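Local coordinates for protein diaminopropionate ammonia-lyase (PDB 4D9I) that uses pyridoxal 5'-phosphate to break down both the L- and D-isomers of 2,3-diaminopropionate to pyruvate and ammonia, working as a homodimer, at residues S27-A32 with G205-A210; R33-K38 with L95-L100; G145-R150 with D379-H384; I334-S339 with V373-G378. One frame throughout, in Å; residues are numbered along the deposited sequence.

Contact 1 of 4, residues S27-A32 with G205-A210; sequences SQAKLA and GYATLA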
# COMPACT_ATOMS: atom_id res chain seq x y z
N SER B 27 -32.93 -18.49 5.77
CA SER B 27 -33.39 -18.81 7.13
C SER B 27 -32.30 -19.40 8.02
O SER B 27 -32.19 -19.01 9.18
CB SER B 27 -34.65 -19.69 7.10
OG SER B 27 -34.51 -20.77 6.20
N GLN B 28 -31.49 -20.32 7.49
CA GLN B 28 -30.37 -20.90 8.26
C GLN B 28 -29.31 -19.85 8.55
O GLN B 28 -28.75 -19.81 9.66
CB GLN B 28 -29.73 -22.09 7.55
CG GLN B 28 -30.66 -23.29 7.40
CD GLN B 28 -31.35 -23.31 6.06
OE1 GLN B 28 -31.27 -22.33 5.28
NE2 GLN B 28 -32.01 -24.42 5.75
N ALA B 29 -29.04 -19.00 7.56
CA ALA B 29 -28.14 -17.87 7.76
C ALA B 29 -28.66 -16.93 8.85
O ALA B 29 -27.91 -16.52 9.72
CB ALA B 29 -27.91 -17.13 6.47
N LYS B 30 -29.96 -16.62 8.83
CA LYS B 30 -30.55 -15.78 9.88
C LYS B 30 -30.36 -16.42 11.27
O LYS B 30 -29.99 -15.74 12.24
CB LYS B 30 -32.03 -15.52 9.62
N LEU B 31 -30.57 -17.74 11.34
CA LEU B 31 -30.38 -18.51 12.57
C LEU B 31 -28.92 -18.46 13.04
O LEU B 31 -28.65 -18.19 14.21
CB LEU B 31 -30.84 -19.96 12.38
CG LEU B 31 -32.35 -20.21 12.20
CD1 LEU B 31 -32.63 -21.67 11.86
CD2 LEU B 31 -33.12 -19.80 13.46
N ALA B 32 -27.99 -18.69 12.12
CA ALA B 32 -26.57 -18.59 12.44
C ALA B 32 -26.23 -17.19 12.96
O ALA B 32 -25.58 -17.04 14.00
CB ALA B 32 -25.71 -18.97 11.24
N GLY B 205 -22.99 -21.46 8.94
CA GLY B 205 -22.42 -20.42 9.77
C GLY B 205 -21.75 -19.35 8.92
O GLY B 205 -21.88 -18.15 9.20
N TYR B 206 -21.05 -19.78 7.87
CA TYR B 206 -20.35 -18.84 6.96
C TYR B 206 -21.30 -17.81 6.35
O TYR B 206 -20.90 -16.70 6.01
CB TYR B 206 -19.70 -19.59 5.79
CG TYR B 206 -18.45 -20.39 6.11
CD1 TYR B 206 -17.72 -20.18 7.29
CD2 TYR B 206 -17.99 -21.32 5.19
CE1 TYR B 206 -16.56 -20.91 7.54
CE2 TYR B 206 -16.84 -22.05 5.43
CZ TYR B 206 -16.14 -21.85 6.61
OH TYR B 206 -15.01 -22.58 6.83
N ALA B 207 -22.56 -18.21 6.21
CA ALA B 207 -23.55 -17.37 5.51
C ALA B 207 -23.87 -16.06 6.23
O ALA B 207 -24.45 -15.14 5.61
CB ALA B 207 -24.83 -18.17 5.26
N THR B 208 -23.56 -15.99 7.52
CA THR B 208 -23.67 -14.74 8.28
C THR B 208 -23.00 -13.57 7.57
O THR B 208 -23.54 -12.48 7.58
CB THR B 208 -23.08 -14.89 9.72
OG1 THR B 208 -23.99 -15.64 10.52
CG2 THR B 208 -22.87 -13.55 10.40
N LEU B 209 -21.83 -13.81 6.97
CA LEU B 209 -21.11 -12.73 6.28
C LEU B 209 -21.89 -12.25 5.07
O LEU B 209 -21.86 -11.07 4.73
CB LEU B 209 -19.67 -13.12 5.91
CG LEU B 209 -19.38 -14.03 4.71
CD1 LEU B 209 -19.22 -13.22 3.44
CD2 LEU B 209 -18.13 -14.88 4.96
N ALA B 210 -22.61 -13.17 4.42
CA ALA B 210 -23.43 -12.81 3.27
C ALA B 210 -24.71 -12.08 3.74
O ALA B 210 -25.11 -11.07 3.13
CB ALA B 210 -23.78 -14.05 2.46
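Ala29 and Ala207 meet methyl to methyl where helix 26-36 packs against the junction of helices 197-206 and 208-220, just before strand 226-230 of the seven-stranded sheet, in this fold type II pyridoxal-phosphate enzyme. The site illustrates close helix packing through small residues. The CA atoms of Ala29 and Ala207 are 5.1 Å apart, and those of Ala32 and Gly205 are separated by 5.3 Å, a spacing that leaves room for little more than methyl groups and backbone.

The apolar part consists of two touches. Ala29 CB presses on Ala207 CB at 3.5 Å, tighter than usual for two carbons. Its neighbour one turn along the helix, Ala32, sets CB over the bare backbone of Gly205, 3.9 Å from Gly205 CA. A side chain on Gly205 would point away from helix 26-36, so the methyl rests on the CA of the glycine. Tyr243 of helix 235-248 extends this packing, touching both Ala29 and Ala210.

The polar part is a single hydroxyl, and between the segments themselves it makes contact without a hydrogen bond. Thr208 OG1 lies beside its own backbone N and anti to the carbonyl carbon (chi1 -75°), which turns the oxygen to the helix opposite. Its hydrogen-bonding partner there is ND1 of His36, further along helix 26-36. Against Ala32 the same oxygen makes van der Waals contact alone, with Thr208 OG1 3.8 Å from Ala32 CB and 3.7 Å from Ala32 C.

Contact 2 of 4, residues R33-K38 with L95-L100; sequences RQFHQK and LDIETL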
# COMPACT_ATOMS: atom_id res chain seq x y z
N ARG B 33 -26.70 -16.16 12.26
CA ARG B 33 -26.40 -14.79 12.67
C ARG B 33 -26.91 -14.44 14.07
O ARG B 33 -26.22 -13.77 14.85
CB ARG B 33 -26.92 -13.76 11.65
CG ARG B 33 -26.47 -12.36 12.00
CD ARG B 33 -26.72 -11.38 10.87
NE ARG B 33 -26.29 -10.05 11.28
CZ ARG B 33 -26.50 -8.95 10.58
NH1 ARG B 33 -27.14 -9.01 9.41
NH2 ARG B 33 -26.07 -7.79 11.04
N GLN B 34 -28.14 -14.87 14.38
CA GLN B 34 -28.71 -14.76 15.72
C GLN B 34 -27.79 -15.35 16.79
O GLN B 34 -27.65 -14.78 17.88
CB GLN B 34 -30.05 -15.49 15.78
CG GLN B 34 -31.20 -14.81 15.04
CD GLN B 34 -32.47 -15.67 15.08
OE1 GLN B 34 -33.08 -15.84 16.14
NE2 GLN B 34 -32.86 -16.22 13.93
N PHE B 35 -27.17 -16.49 16.45
CA PHE B 35 -26.19 -17.15 17.31
C PHE B 35 -24.95 -16.27 17.47
O PHE B 35 -24.54 -15.99 18.59
CB PHE B 35 -25.80 -18.52 16.74
CG PHE B 35 -24.56 -19.10 17.34
CD1 PHE B 35 -24.61 -19.76 18.56
CD2 PHE B 35 -23.33 -18.99 16.69
CE1 PHE B 35 -23.46 -20.28 19.13
CE2 PHE B 35 -22.18 -19.52 17.25
CZ PHE B 35 -22.25 -20.17 18.47
N HIS B 36 -24.37 -15.85 16.34
CA HIS B 36 -23.17 -14.99 16.34
C HIS B 36 -23.32 -13.69 17.09
O HIS B 36 -22.37 -13.23 17.73
CB HIS B 36 -22.70 -14.70 14.93
CG HIS B 36 -22.20 -15.92 14.20
ND1 HIS B 36 -22.62 -16.25 12.96
CD2 HIS B 36 -21.31 -16.92 14.59
CE1 HIS B 36 -22.01 -17.38 12.58
NE2 HIS B 36 -21.22 -17.79 13.58
N GLN B 37 -24.52 -13.11 17.04
CA GLN B 37 -24.86 -11.86 17.74
C GLN B 37 -24.78 -11.98 19.29
O GLN B 37 -24.78 -10.97 20.01
CB GLN B 37 -26.26 -11.42 17.31
CG GLN B 37 -26.90 -10.36 18.20
CD GLN B 37 -28.34 -10.67 18.56
OE1 GLN B 37 -28.64 -11.69 19.20
NE2 GLN B 37 -29.25 -9.78 18.16
N LYS B 38 -24.71 -13.21 19.79
CA LYS B 38 -24.68 -13.43 21.24
C LYS B 38 -23.25 -13.59 21.75
O LYS B 38 -23.03 -13.76 22.95
CB LYS B 38 -25.52 -14.66 21.62
CG LYS B 38 -26.96 -14.59 21.16
CD LYS B 38 -27.68 -15.90 21.43
CE LYS B 38 -29.15 -15.81 21.06
NZ LYS B 38 -29.74 -17.16 20.88
N LEU B 95 -28.94 -29.62 24.69
CA LEU B 95 -29.31 -28.22 24.81
C LEU B 95 -29.88 -27.73 23.50
O LEU B 95 -29.61 -28.31 22.44
CB LEU B 95 -28.07 -27.39 25.17
CG LEU B 95 -27.34 -27.68 26.48
CD1 LEU B 95 -26.05 -26.88 26.54
CD2 LEU B 95 -28.22 -27.36 27.69
N ASP B 96 -30.67 -26.66 23.57
CA ASP B 96 -31.22 -26.01 22.39
C ASP B 96 -30.42 -24.74 22.09
O ASP B 96 -30.57 -23.72 22.77
CB ASP B 96 -32.71 -25.69 22.59
CG ASP B 96 -33.38 -25.11 21.34
OD1 ASP B 96 -34.61 -25.13 21.27
OD2 ASP B 96 -32.69 -24.64 20.42
N ILE B 97 -29.57 -24.83 21.06
CA ILE B 97 -28.66 -23.74 20.66
C ILE B 97 -29.40 -22.43 20.31
O ILE B 97 -28.87 -21.35 20.49
CB ILE B 97 -27.76 -24.18 19.48
CG1 ILE B 97 -26.67 -23.12 19.19
CG2 ILE B 97 -28.58 -24.49 18.23
CD1 ILE B 97 -25.60 -23.58 18.20
N GLU B 98 -30.63 -22.56 19.82
CA GLU B 98 -31.44 -21.42 19.40
C GLU B 98 -31.98 -20.58 20.56
O GLU B 98 -32.31 -19.41 20.38
CB GLU B 98 -32.63 -21.91 18.59
CG GLU B 98 -32.26 -22.56 17.26
CD GLU B 98 -33.48 -22.78 16.39
OE1 GLU B 98 -34.43 -21.97 16.50
OE2 GLU B 98 -33.50 -23.75 15.61
N THR B 99 -32.09 -21.18 21.74
CA THR B 99 -32.71 -20.49 22.87
C THR B 99 -31.77 -20.28 24.05
O THR B 99 -32.20 -20.24 25.19
CB THR B 99 -33.97 -21.24 23.36
OG1 THR B 99 -33.61 -22.57 23.75
CG2 THR B 99 -35.01 -21.31 22.26
N LEU B 100 -30.47 -20.15 23.78
CA LEU B 100 -29.53 -19.86 24.85
C LEU B 100 -28.45 -18.88 24.38
O LEU B 100 -28.30 -18.64 23.19
CB LEU B 100 -28.92 -21.16 25.41
CG LEU B 100 -28.28 -22.15 24.44
CD1 LEU B 100 -27.01 -21.60 23.79
CD2 LEU B 100 -27.98 -23.46 25.16
O HOH W 1 -28.46 -18.85 19.20
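Lys38 reaches from the turn after helix 26-36 to the backbone carbonyl of Leu100, in the loop between helices 81-93 and 102-106. The polar part centres on its ammonium group. Lys38 NZ donates to Leu100 O at 3.1 Å, approaching from above the carbonyl plane with a C=O...N angle of 140°. The extended chain passes close to that oxygen, with Lys38 CD 3.3 Å from Leu100 O. A water links the ammonium to a second carbonyl: it accepts from Lys38 NZ at 2.7 Å and donates to Ile97 O at 2.8 Å. The loop has its own brace, an Asx turn in which Glu98 N donates to Asp96 OD2.

The apolar part pairs Phe35 with Ile97. Phe35 CG is anti to its backbone N (chi1 165°), and CD1 of the ring comes within 4.0 Å of Ile97 CD1, the two side chains crossing at about a right angle. Both also touch Ala86 of helix 81-93.

An alanine in place of Lys38 would probably leave Leu100 O without this donor and the bridging water without its link to the helix side. A lysine that bonds one carbonyl directly and another through water holds the loop through its backbone, next to the apolar Phe35-Ile97 pair.

Contact 3 of 4, residues G145-R150 with D379-H384; sequences GSAQER and DTDVKH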
# COMPACT_ATOMS: atom_id res chain seq x y z
N GLY B 145 5.55 -27.19 6.19
CA GLY B 145 5.67 -25.88 5.54
C GLY B 145 4.93 -24.75 6.22
O GLY B 145 5.16 -23.58 5.90
N SER B 146 4.05 -25.09 7.17
CA SER B 146 3.21 -24.11 7.87
C SER B 146 3.96 -22.96 8.51
O SER B 146 4.93 -23.18 9.23
CB SER B 146 2.35 -24.81 8.93
OG SER B 146 1.27 -25.49 8.34
N ALA B 147 3.48 -21.75 8.28
CA ALA B 147 4.07 -20.53 8.84
C ALA B 147 4.02 -20.61 10.35
O ALA B 147 2.96 -20.84 10.93
CB ALA B 147 3.32 -19.30 8.35
N GLN B 148 5.18 -20.42 10.98
CA GLN B 148 5.30 -20.46 12.44
C GLN B 148 4.29 -19.55 13.15
O GLN B 148 3.78 -19.90 14.21
CB GLN B 148 6.73 -20.08 12.86
CG GLN B 148 7.06 -20.43 14.31
CD GLN B 148 7.18 -21.92 14.54
OE1 GLN B 148 6.34 -22.53 15.19
NE2 GLN B 148 8.23 -22.52 13.98
N GLU B 149 4.01 -18.40 12.55
CA GLU B 149 3.03 -17.47 13.12
C GLU B 149 1.65 -18.08 13.27
O GLU B 149 0.97 -17.85 14.27
CB GLU B 149 2.93 -16.19 12.29
CG GLU B 149 2.07 -15.12 12.96
CD GLU B 149 1.89 -13.86 12.12
OE1 GLU B 149 2.54 -13.72 11.07
OE2 GLU B 149 1.10 -13.00 12.53
N ARG B 150 1.23 -18.86 12.28
CA ARG B 150 -0.09 -19.47 12.31
C ARG B 150 -0.15 -20.59 13.36
O ARG B 150 -1.17 -20.74 14.06
CB ARG B 150 -0.49 -19.97 10.92
CG ARG B 150 -0.68 -18.87 9.89
CD ARG B 150 -1.05 -19.44 8.53
NE ARG B 150 -1.51 -18.38 7.65
CZ ARG B 150 -0.98 -18.07 6.47
NH1 ARG B 150 0.04 -18.75 5.96
NH2 ARG B 150 -1.50 -17.06 5.78
N ASP B 379 -3.78 -10.00 7.12
CA ASP B 379 -2.39 -10.43 7.10
C ASP B 379 -2.12 -11.51 8.16
O ASP B 379 -1.40 -11.28 9.14
CB ASP B 379 -1.46 -9.22 7.28
CG ASP B 379 -1.80 -8.39 8.51
OD1 ASP B 379 -2.89 -8.59 9.10
OD2 ASP B 379 -0.99 -7.53 8.89
N THR B 380 -2.69 -12.69 7.94
CA THR B 380 -2.52 -13.77 8.88
C THR B 380 -1.07 -14.27 8.92
O THR B 380 -0.67 -14.89 9.89
CB THR B 380 -3.51 -14.91 8.56
OG1 THR B 380 -3.35 -15.30 7.20
CG2 THR B 380 -4.94 -14.43 8.79
N ASP B 381 -0.30 -14.01 7.87
CA ASP B 381 1.13 -14.25 7.83
C ASP B 381 1.80 -12.89 7.55
O ASP B 381 1.91 -12.48 6.39
CB ASP B 381 1.48 -15.27 6.73
CG ASP B 381 2.98 -15.53 6.61
OD1 ASP B 381 3.80 -14.74 7.10
OD2 ASP B 381 3.36 -16.54 5.98
N VAL B 382 2.24 -12.19 8.60
CA VAL B 382 2.72 -10.81 8.43
C VAL B 382 4.02 -10.73 7.62
O VAL B 382 4.27 -9.73 6.92
CB VAL B 382 2.83 -10.03 9.76
CG1 VAL B 382 1.48 -9.96 10.45
CG2 VAL B 382 3.87 -10.63 10.67
N LYS B 383 4.84 -11.78 7.73
CA LYS B 383 6.10 -11.91 7.00
C LYS B 383 5.81 -11.89 5.50
O LYS B 383 6.33 -11.06 4.77
CB LYS B 383 6.80 -13.22 7.38
CG LYS B 383 8.28 -13.28 7.07
CD LYS B 383 8.91 -14.46 7.81
CE LYS B 383 10.38 -14.64 7.46
NZ LYS B 383 10.58 -14.66 5.98
N HIS B 384 4.95 -12.81 5.07
CA HIS B 384 4.54 -12.92 3.67
C HIS B 384 3.81 -11.67 3.19
O HIS B 384 4.02 -11.19 2.04
CB HIS B 384 3.68 -14.18 3.52
CG HIS B 384 3.11 -14.39 2.14
ND1 HIS B 384 3.86 -14.80 1.10
CD2 HIS B 384 1.82 -14.20 1.66
CE1 HIS B 384 3.09 -14.88 0.00
NE2 HIS B 384 1.83 -14.51 0.34
O HOH W 2 4.57 -14.67 9.52
O HOH W 3 -1.10 -11.99 11.58
O HOH W 4 1.92 -17.76 4.12
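Glu149 and Arg150, in the first turn of helix 148-155, reach together for the backbone and side chains that open helix 382-389. The close part is well directed. Glu149 CG is anti to its backbone N (chi1 -173°), and Glu149 OE1, on its syn side, accepts from Val382 N at 2.9 Å. Arg150 NH2 donates at 2.9 Å to Thr380 OG1, which lies at the edge of the guanidinium near its plane; that hydroxyl is also hydrogen-bonded to Glu377 OE1. Asp381 CB rests over one face of the same guanidinium, toward its rim. Asp381 is itself the N-cap, with OD1 accepting from His384 N at 3.0 Å in a nearly straight bond (179°).

The looser side is run by water. The pairing of Arg150 NH1 with Asp381 OD2 is long, 4.0 Å, and purely electrostatic, because the carboxylate oxygen lies well out of the guanidinium plane; a water hydrogen-bonded to both fills in. Glu149 OE1 and Asp381 OD1, like charges 4.3 Å apart, share a water that donates to each, which probably eases their repulsion. Another water joins Glu149 OE2 to Asp379 O.

With the Arg150 side chain about 6 Å from that of Asp120, the contact ties helix 148-155, which follows strand 137-142 of the four-stranded parallel sheet, to the connection from strand 370-375 of the seven-stranded sheet into helix 382-389.

Contact 4 of 4, residues I334-S339 with V373-G378; sequences IISGES and VISTEG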
# COMPACT_ATOMS: atom_id res chain seq x y z
N ILE B 334 -7.54 -1.69 2.79
CA ILE B 334 -7.94 -3.00 3.32
C ILE B 334 -6.70 -3.91 3.40
O ILE B 334 -5.92 -4.01 2.43
CB ILE B 334 -9.04 -3.66 2.43
CG1 ILE B 334 -10.33 -2.82 2.45
CG2 ILE B 334 -9.28 -5.10 2.86
CD1 ILE B 334 -11.37 -3.20 1.40
N ILE B 335 -6.49 -4.54 4.55
CA ILE B 335 -5.36 -5.45 4.76
C ILE B 335 -5.92 -6.83 4.40
O ILE B 335 -6.82 -7.34 5.08
CB ILE B 335 -4.85 -5.43 6.22
CG1 ILE B 335 -4.46 -4.00 6.67
CG2 ILE B 335 -3.69 -6.41 6.39
CD1 ILE B 335 -3.54 -3.25 5.73
N SER B 336 -5.40 -7.41 3.32
CA SER B 336 -5.94 -8.64 2.76
C SER B 336 -4.80 -9.62 2.47
O SER B 336 -3.85 -9.27 1.74
CB SER B 336 -6.70 -8.33 1.46
OG SER B 336 -7.47 -9.44 1.01
N GLY B 337 -4.93 -10.84 2.99
CA GLY B 337 -3.92 -11.88 2.81
C GLY B 337 -3.96 -12.45 1.41
O GLY B 337 -4.85 -12.11 0.63
N GLU B 338 -3.04 -13.35 1.09
CA GLU B 338 -2.97 -13.89 -0.26
C GLU B 338 -4.30 -14.47 -0.78
O GLU B 338 -4.80 -14.06 -1.85
CB GLU B 338 -1.84 -14.92 -0.36
CG GLU B 338 -1.47 -15.22 -1.80
CD GLU B 338 -0.24 -16.08 -1.90
OE1 GLU B 338 0.23 -16.59 -0.87
OE2 GLU B 338 0.27 -16.27 -3.02
N SER B 339 -4.87 -15.39 -0.01
CA SER B 339 -6.17 -15.95 -0.33
C SER B 339 -7.34 -14.98 -0.18
O SER B 339 -8.37 -15.13 -0.85
CB SER B 339 -6.44 -17.21 0.51
OG SER B 339 -5.55 -18.22 0.09
N VAL B 373 -17.03 -8.43 -3.60
CA VAL B 373 -15.79 -9.20 -3.42
C VAL B 373 -15.71 -9.53 -1.95
O VAL B 373 -16.15 -8.73 -1.12
CB VAL B 373 -14.57 -8.35 -3.86
CG1 VAL B 373 -13.26 -9.07 -3.65
CG2 VAL B 373 -14.71 -7.99 -5.35
N ILE B 374 -15.19 -10.72 -1.62
CA ILE B 374 -14.96 -11.08 -0.24
C ILE B 374 -13.47 -11.14 0.06
O ILE B 374 -12.73 -11.89 -0.59
CB ILE B 374 -15.61 -12.44 0.13
CG1 ILE B 374 -17.04 -12.58 -0.43
CG2 ILE B 374 -15.53 -12.67 1.64
CD1 ILE B 374 -18.11 -11.63 0.13
N SER B 375 -13.03 -10.32 1.02
CA SER B 375 -11.68 -10.44 1.54
C SER B 375 -11.76 -11.34 2.75
O SER B 375 -12.14 -10.92 3.85
CB SER B 375 -11.09 -9.08 1.93
OG SER B 375 -9.73 -9.26 2.21
N THR B 376 -11.39 -12.60 2.54
CA THR B 376 -11.62 -13.65 3.56
C THR B 376 -10.65 -13.60 4.73
O THR B 376 -10.94 -14.17 5.79
CB THR B 376 -11.54 -15.04 2.91
OG1 THR B 376 -10.38 -15.06 2.06
CG2 THR B 376 -12.80 -15.31 2.09
N GLU B 377 -9.50 -12.95 4.55
CA GLU B 377 -8.54 -12.83 5.65
C GLU B 377 -7.69 -11.58 5.51
O GLU B 377 -7.51 -11.08 4.40
CB GLU B 377 -7.60 -14.06 5.71
CG GLU B 377 -6.77 -14.27 4.43
CD GLU B 377 -5.58 -15.22 4.62
OE1 GLU B 377 -5.47 -15.93 5.66
OE2 GLU B 377 -4.74 -15.25 3.69
N GLY B 378 -7.16 -11.10 6.64
CA GLY B 378 -6.14 -10.06 6.61
C GLY B 378 -4.76 -10.69 6.54
O GLY B 378 -4.59 -11.80 6.00
O HOH W 5 -9.33 -8.37 4.65
O HOH W 6 -1.73 -14.37 3.33
O HOH W 7 -3.43 -16.89 2.13
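Ser336 and Ser375 join their hydroxyls, OG to OG, at 2.6 Å, beside the end of strand 370-375 in the core of the enzyme; either could be the donor. Each OG is anti to its backbone N (Ser336 chi1 -168°), which brings the two oxygens together. Ser375 OG has a second partner in a water that lies 2.7 Å from Ile335 O as well.

The backbones meet just beyond. Gly337 N donates to Glu377 O at 2.9 Å, from above the carbonyl plane, and that oxygen is also approached by Ser336 CA in a CA-H...O contact of 3.3 Å. A second such contact runs from Gly378 CA to Ile335 O, 3.2 Å. A CB on Gly337 would collide with Glu377 OE2 and Gly378 O.

Glu377 faces the opening turn of helix 338-352. Two waters donate to its OE2: one also accepts from Glu338 N at 2.8 Å, the other from Ser339 N at 3.0 Å. OE1, besides its bond with Thr380 OG1, is hydrogen-bonded to Asn122 ND2. Ser339 OG is hydrogen-bonded to Ala287 O, and Ser339 O to Gln230 NE2. An alanine at Glu377 would probably leave both waters without their shared acceptor, and Thr380 OG1 and Asn122 ND2 without this partner.

The carboxylate thus serves a helix start through water, where the helix dipole would tend to favour its negative charge. Thr376 OG1 lies close to N1 of the cofactor-modified lysine at position 77, so this bonded turn lies beside the cofactor.

Overall arrangement
The four contacts fall into two pairs. Contacts 1 and 2 share helix 26-36, their centres about 12 Å apart, and meet where Thr208 approaches His36; both segments of contact 2 come between those of contact 1 in the chain. Contacts 3 and 4, their centres about 14 Å apart, touch and follow the exit from strand 370-375 into helix 382-389, with contact 4 enclosed by the segments of contact 3. Contacts 2 and 3, centres about 33 Å apart, are both surface contacts; the buried contacts 1 and 4 join the pairs through Leu209 and Ile374. Contact 3 ties a helix following the four-stranded sheet to the chain leaving the seven-stranded sheet, near the active site.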